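Long-range contact in tudor and KH domain-containing protein homolog (Bombyx mori, PDB 5VQH), which takes part in primary piRNA biogenesis and transposon silencing in the germline, its Tudor domain binding symmetrically methylated arginines of the Piwi proteins Siwi and Ago3: residues L51-R65 with A80-A92. Residues are numbered along the deposited sequence; the frame is centred on the assembly and turned at random.
With 2MR (n3, n4-dimethylarginine), chain C.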
# COMPACT_ATOMS: atom_id res chain seq x y z
N LEU A 51 -3.69 0.28 16.65
CA LEU A 51 -4.37 -0.89 16.11
C LEU A 51 -3.40 -2.05 15.86
O LEU A 51 -3.73 -3.20 16.14
CB LEU A 51 -5.13 -0.51 14.85
CG LEU A 51 -5.88 -1.63 14.13
CD1 LEU A 51 -6.87 -2.29 15.06
CD2 LEU A 51 -6.62 -1.12 12.90
N VAL A 52 -2.22 -1.78 15.36
CA VAL A 52 -1.25 -2.84 15.11
C VAL A 52 -0.85 -3.50 16.41
O VAL A 52 -0.75 -4.71 16.49
CB VAL A 52 0.03 -2.32 14.41
CG1 VAL A 52 1.08 -3.40 14.27
CG2 VAL A 52 -0.29 -1.79 13.03
N ALA A 53 -0.57 -2.69 17.42
CA ALA A 53 -0.21 -3.16 18.75
C ALA A 53 -1.32 -3.97 19.36
O ALA A 53 -1.10 -5.00 19.97
CB ALA A 53 0.06 -1.97 19.66
N HIS A 54 -2.53 -3.50 19.24
CA HIS A 54 -3.65 -4.25 19.77
C HIS A 54 -3.83 -5.60 19.04
O HIS A 54 -3.94 -6.66 19.68
CB HIS A 54 -4.90 -3.40 19.68
CG HIS A 54 -6.09 -4.02 20.31
ND1 HIS A 54 -7.37 -3.60 20.04
CD2 HIS A 54 -6.20 -5.04 21.19
CE1 HIS A 54 -8.23 -4.33 20.74
NE2 HIS A 54 -7.54 -5.21 21.45
N MET A 55 -3.85 -5.56 17.71
CA MET A 55 -4.05 -6.77 16.95
C MET A 55 -2.93 -7.71 17.28
O MET A 55 -3.13 -8.91 17.46
CB MET A 55 -4.08 -6.47 15.46
CG MET A 55 -5.38 -5.82 15.03
SD MET A 55 -5.53 -5.49 13.26
CE MET A 55 -5.23 -7.10 12.55
N THR A 56 -1.75 -7.16 17.40
CA THR A 56 -0.62 -8.00 17.64
C THR A 56 -0.63 -8.63 19.04
O THR A 56 -0.29 -9.81 19.16
CB THR A 56 0.71 -7.29 17.36
OG1 THR A 56 0.62 -6.68 16.08
CG2 THR A 56 1.87 -8.27 17.33
N GLU A 57 -1.02 -7.89 20.08
CA GLU A 57 -1.10 -8.49 21.42
C GLU A 57 -2.17 -9.61 21.39
O GLU A 57 -1.99 -10.70 21.93
CB GLU A 57 -1.39 -7.45 22.53
N TYR A 58 -3.27 -9.33 20.71
CA TYR A 58 -4.45 -10.20 20.73
C TYR A 58 -4.21 -11.50 19.95
O TYR A 58 -4.30 -12.61 20.51
CB TYR A 58 -5.63 -9.43 20.16
CG TYR A 58 -6.92 -10.18 20.17
CD1 TYR A 58 -7.64 -10.35 21.33
CD2 TYR A 58 -7.43 -10.72 19.00
CE1 TYR A 58 -8.84 -11.04 21.34
CE2 TYR A 58 -8.63 -11.43 18.99
CZ TYR A 58 -9.34 -11.59 20.16
OH TYR A 58 -10.53 -12.29 20.16
N TYR A 59 -3.89 -11.37 18.67
CA TYR A 59 -3.70 -12.55 17.81
C TYR A 59 -2.41 -13.33 18.16
O TYR A 59 -2.12 -14.37 17.60
CB TYR A 59 -3.77 -12.17 16.31
CG TYR A 59 -5.18 -11.82 15.83
CD1 TYR A 59 -6.13 -12.80 15.62
CD2 TYR A 59 -5.55 -10.50 15.55
CE1 TYR A 59 -7.39 -12.49 15.15
CE2 TYR A 59 -6.81 -10.19 15.11
CZ TYR A 59 -7.74 -11.19 14.91
OH TYR A 59 -9.03 -10.90 14.47
N SER A 60 -1.64 -12.84 19.10
CA SER A 60 -0.42 -13.52 19.48
C SER A 60 -0.72 -14.55 20.55
O SER A 60 0.15 -15.35 20.89
CB SER A 60 0.63 -12.52 19.97
OG SER A 60 1.23 -11.86 18.85
N LYS A 61 -1.94 -14.55 21.07
CA LYS A 61 -2.38 -15.62 21.93
C LYS A 61 -3.17 -16.68 21.20
O LYS A 61 -4.15 -16.37 20.51
CB LYS A 61 -3.30 -15.08 23.00
CG LYS A 61 -2.67 -14.08 23.94
CD LYS A 61 -3.76 -13.49 24.82
CE LYS A 61 -3.19 -12.50 25.82
NZ LYS A 61 -2.06 -11.71 25.26
N LYS A 62 -2.78 -17.93 21.44
CA LYS A 62 -3.45 -19.12 20.91
C LYS A 62 -4.95 -19.12 21.18
O LYS A 62 -5.75 -19.37 20.26
CB LYS A 62 -2.82 -20.41 21.50
N GLU A 63 -5.35 -18.85 22.41
CA GLU A 63 -6.78 -18.85 22.74
C GLU A 63 -7.56 -18.01 21.74
O GLU A 63 -8.63 -18.39 21.29
CB GLU A 63 -7.03 -18.33 24.16
CG GLU A 63 -6.14 -18.93 25.25
CD GLU A 63 -4.84 -18.14 25.48
OE1 GLU A 63 -4.87 -17.08 26.16
OE2 GLU A 63 -3.78 -18.60 24.98
N ASN A 64 -7.01 -16.84 21.40
CA ASN A 64 -7.67 -15.88 20.52
C ASN A 64 -7.63 -16.30 19.07
O ASN A 64 -8.62 -16.21 18.36
CB ASN A 64 -7.05 -14.49 20.67
CG ASN A 64 -7.34 -13.89 22.03
OD1 ASN A 64 -8.22 -14.36 22.76
ND2 ASN A 64 -6.61 -12.83 22.38
N ARG A 65 -6.48 -16.78 18.61
CA ARG A 65 -6.47 -17.39 17.29
C ARG A 65 -7.58 -18.47 17.11
O ARG A 65 -8.32 -18.46 16.12
CB ARG A 65 -5.08 -17.93 17.00
CG ARG A 65 -4.05 -16.84 16.76
CD ARG A 65 -2.85 -17.39 16.04
NE ARG A 65 -2.21 -18.43 16.85
CZ ARG A 65 -1.34 -18.21 17.83
NH1 ARG A 65 -0.97 -16.97 18.16
NH2 ARG A 65 -0.85 -19.24 18.52
N ALA A 80 -7.03 -11.24 9.35
CA ALA A 80 -5.88 -10.88 10.14
C ALA A 80 -4.73 -11.68 9.60
O ALA A 80 -4.90 -12.87 9.35
CB ALA A 80 -6.13 -11.21 11.60
N ALA A 81 -3.56 -11.05 9.41
CA ALA A 81 -2.39 -11.75 8.84
C ALA A 81 -1.07 -11.24 9.39
O ALA A 81 -0.85 -10.05 9.51
CB ALA A 81 -2.37 -11.61 7.32
N VAL A 82 -0.17 -12.16 9.67
CA VAL A 82 1.14 -11.79 10.10
C VAL A 82 1.88 -11.27 8.89
O VAL A 82 1.62 -11.67 7.80
CB VAL A 82 1.87 -13.00 10.71
CG1 VAL A 82 3.36 -12.71 10.88
CG2 VAL A 82 1.20 -13.41 12.03
N PHE A 83 2.77 -10.32 9.12
CA PHE A 83 3.70 -9.84 8.12
C PHE A 83 5.03 -10.52 8.42
O PHE A 83 5.54 -10.41 9.53
CB PHE A 83 3.84 -8.35 8.30
CG PHE A 83 4.78 -7.68 7.35
CD1 PHE A 83 4.67 -7.87 5.98
CD2 PHE A 83 5.71 -6.76 7.82
CE1 PHE A 83 5.50 -7.17 5.09
CE2 PHE A 83 6.53 -6.07 6.94
CZ PHE A 83 6.42 -6.28 5.56
N ARG A 84 5.57 -11.26 7.46
CA ARG A 84 6.72 -12.11 7.75
C ARG A 84 7.94 -11.34 8.27
O ARG A 84 8.64 -11.85 9.12
CB ARG A 84 7.10 -12.96 6.53
CG ARG A 84 7.70 -12.22 5.35
CD ARG A 84 7.85 -13.20 4.18
NE ARG A 84 8.51 -12.66 2.98
CZ ARG A 84 9.82 -12.73 2.71
NH1 ARG A 84 10.67 -13.29 3.57
NH2 ARG A 84 10.29 -12.22 1.57
N HIS A 85 8.17 -10.12 7.79
CA HIS A 85 9.36 -9.38 8.22
C HIS A 85 9.37 -8.81 9.63
O HIS A 85 10.44 -8.47 10.10
CB HIS A 85 9.69 -8.25 7.24
CG HIS A 85 10.01 -8.74 5.87
ND1 HIS A 85 9.57 -8.12 4.73
CD2 HIS A 85 10.72 -9.83 5.46
CE1 HIS A 85 10.00 -8.77 3.67
NE2 HIS A 85 10.70 -9.82 4.08
N ASP A 86 8.23 -8.70 10.32
CA ASP A 86 8.26 -8.31 11.74
C ASP A 86 7.46 -9.19 12.69
O ASP A 86 7.48 -8.96 13.91
CB ASP A 86 7.83 -6.85 11.93
CG ASP A 86 6.39 -6.58 11.53
OD1 ASP A 86 6.00 -5.40 11.59
OD2 ASP A 86 5.63 -7.51 11.17
N GLY A 87 6.76 -10.18 12.16
CA GLY A 87 5.92 -11.03 13.00
C GLY A 87 4.75 -10.34 13.68
O GLY A 87 4.24 -10.87 14.62
N ARG A 88 4.31 -9.18 13.21
CA ARG A 88 3.12 -8.51 13.77
C ARG A 88 1.86 -8.72 12.90
O ARG A 88 1.94 -9.11 11.72
CB ARG A 88 3.40 -7.01 13.96
CG ARG A 88 4.61 -6.68 14.83
CD ARG A 88 4.74 -5.18 15.03
NE ARG A 88 5.97 -4.78 15.75
CZ ARG A 88 7.11 -4.39 15.17
NH1 ARG A 88 7.26 -4.37 13.85
NH2 ARG A 88 8.14 -4.02 15.93
N TRP A 89 0.69 -8.46 13.49
CA TRP A 89 -0.59 -8.74 12.83
C TRP A 89 -1.17 -7.51 12.17
O TRP A 89 -1.18 -6.40 12.73
CB TRP A 89 -1.60 -9.34 13.84
CG TRP A 89 -1.26 -10.76 14.23
CD1 TRP A 89 -0.37 -11.15 15.19
CD2 TRP A 89 -1.73 -11.96 13.62
NE1 TRP A 89 -0.28 -12.52 15.23
CE2 TRP A 89 -1.11 -13.04 14.28
CE3 TRP A 89 -2.63 -12.23 12.59
CZ2 TRP A 89 -1.35 -14.35 13.94
CZ3 TRP A 89 -2.87 -13.52 12.27
CH2 TRP A 89 -2.23 -14.57 12.94
N TYR A 90 -1.71 -7.73 10.96
CA TYR A 90 -2.18 -6.66 10.10
C TYR A 90 -3.50 -7.04 9.42
O TYR A 90 -3.91 -8.21 9.36
CB TYR A 90 -1.09 -6.32 9.07
CG TYR A 90 0.18 -5.81 9.70
CD1 TYR A 90 0.29 -4.49 10.07
CD2 TYR A 90 1.26 -6.65 9.96
CE1 TYR A 90 1.44 -4.01 10.67
CE2 TYR A 90 2.42 -6.18 10.57
CZ TYR A 90 2.50 -4.84 10.92
OH TYR A 90 3.62 -4.27 11.53
N ARG A 91 -4.19 -6.04 8.94
CA ARG A 91 -5.39 -6.23 8.21
C ARG A 91 -4.95 -6.36 6.77
O ARG A 91 -4.23 -5.49 6.26
CB ARG A 91 -6.32 -5.03 8.36
CG ARG A 91 -6.67 -4.71 9.78
CD ARG A 91 -7.70 -3.58 9.95
NE ARG A 91 -7.33 -2.27 9.42
CZ ARG A 91 -8.15 -1.20 9.43
NH1 ARG A 91 -9.38 -1.29 9.94
NH2 ARG A 91 -7.75 -0.06 8.91
N ALA A 92 -5.40 -7.44 6.13
CA ALA A 92 -5.06 -7.69 4.74
C ALA A 92 -6.28 -8.21 3.99
O ALA A 92 -7.20 -8.75 4.59
CB ALA A 92 -3.96 -8.70 4.69
N 2MR C . 8.17 -1.55 11.02
CA 2MR C . 7.94 -2.95 10.61
CB 2MR C . 6.87 -2.99 9.53
CG 2MR C . 5.64 -2.16 9.87
CD 2MR C . 4.49 -2.73 9.06
NE 2MR C . 4.75 -2.53 7.66
CZ 2MR C . 4.03 -3.15 6.75
NH1 2MR C . 3.14 -3.94 7.13
CQ1 2MR C . 2.25 -4.69 6.28
NH2 2MR C . 4.25 -2.95 5.45
CQ2 2MR C . 5.29 -2.08 4.93
C 2MR C . 9.16 -3.71 10.10
O 2MR C . 9.06 -4.79 9.49
OXT 2MR C . 10.31 -3.28 10.28
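In both Trp89 and Tyr59 CG stands anti to the carbonyl carbon and beside the backbone N (chi1 -72° in each), which sends the indole towards the helix and carries the Tyr59 ring to Ala80. The indole turns one face to Tyr59 CB, which sits squarely over its five-membered ring, 3.4 Å from the centroid, in a CH-pi contact. Val82 CG2 lies over the opposite face, towards its rim, while Arg65 CD approaches the six-membered ring obliquely. The phenol of Tyr59 reaches on to strand 80-82, where Ala80 CB lies over one ring face, 3.8 Å from its centroid; its hydroxyl bonds to the backbone of Glu129 and Arg131. Thr56 OG1 accepts a nearly straight hydrogen bond (164°) from Trp89 N at 3.1 Å, tying the helix to the Trp89 backbone. Such packing illustrates how an extended Tudor domain seats a helix against the five-stranded antiparallel barrel-like sheet of its Tudor core, here crossing strand 89-92 at 110°. An alanine in place of Trp89 is likely to leave Tyr59 CB and Val82 facing a gap and the helix less firmly seated. Towards the N-terminal side of the helix segment, Met55 bends at its thioether to lay CE against the backbone of Tyr90, 3.6 Å from its C atom, and Leu51 CD2 rests on one face of the Arg91 guanidinium, a group held by Asp115 and the carbonyls of Leu134 and Leu137. Both methyls of Val52 touch Tyr90 CE1 at 3.7 Å, backing a ring whose face receives the dimethylarginine, with NH1 of the ligand above its centre. Phe83 stands over the methylated guanidinium from another side, and Asp86 OD1 accepts from both Tyr90 OH (2.6 Å), on its syn lone pair, and Arg88 NH1, from above the carboxylate plane.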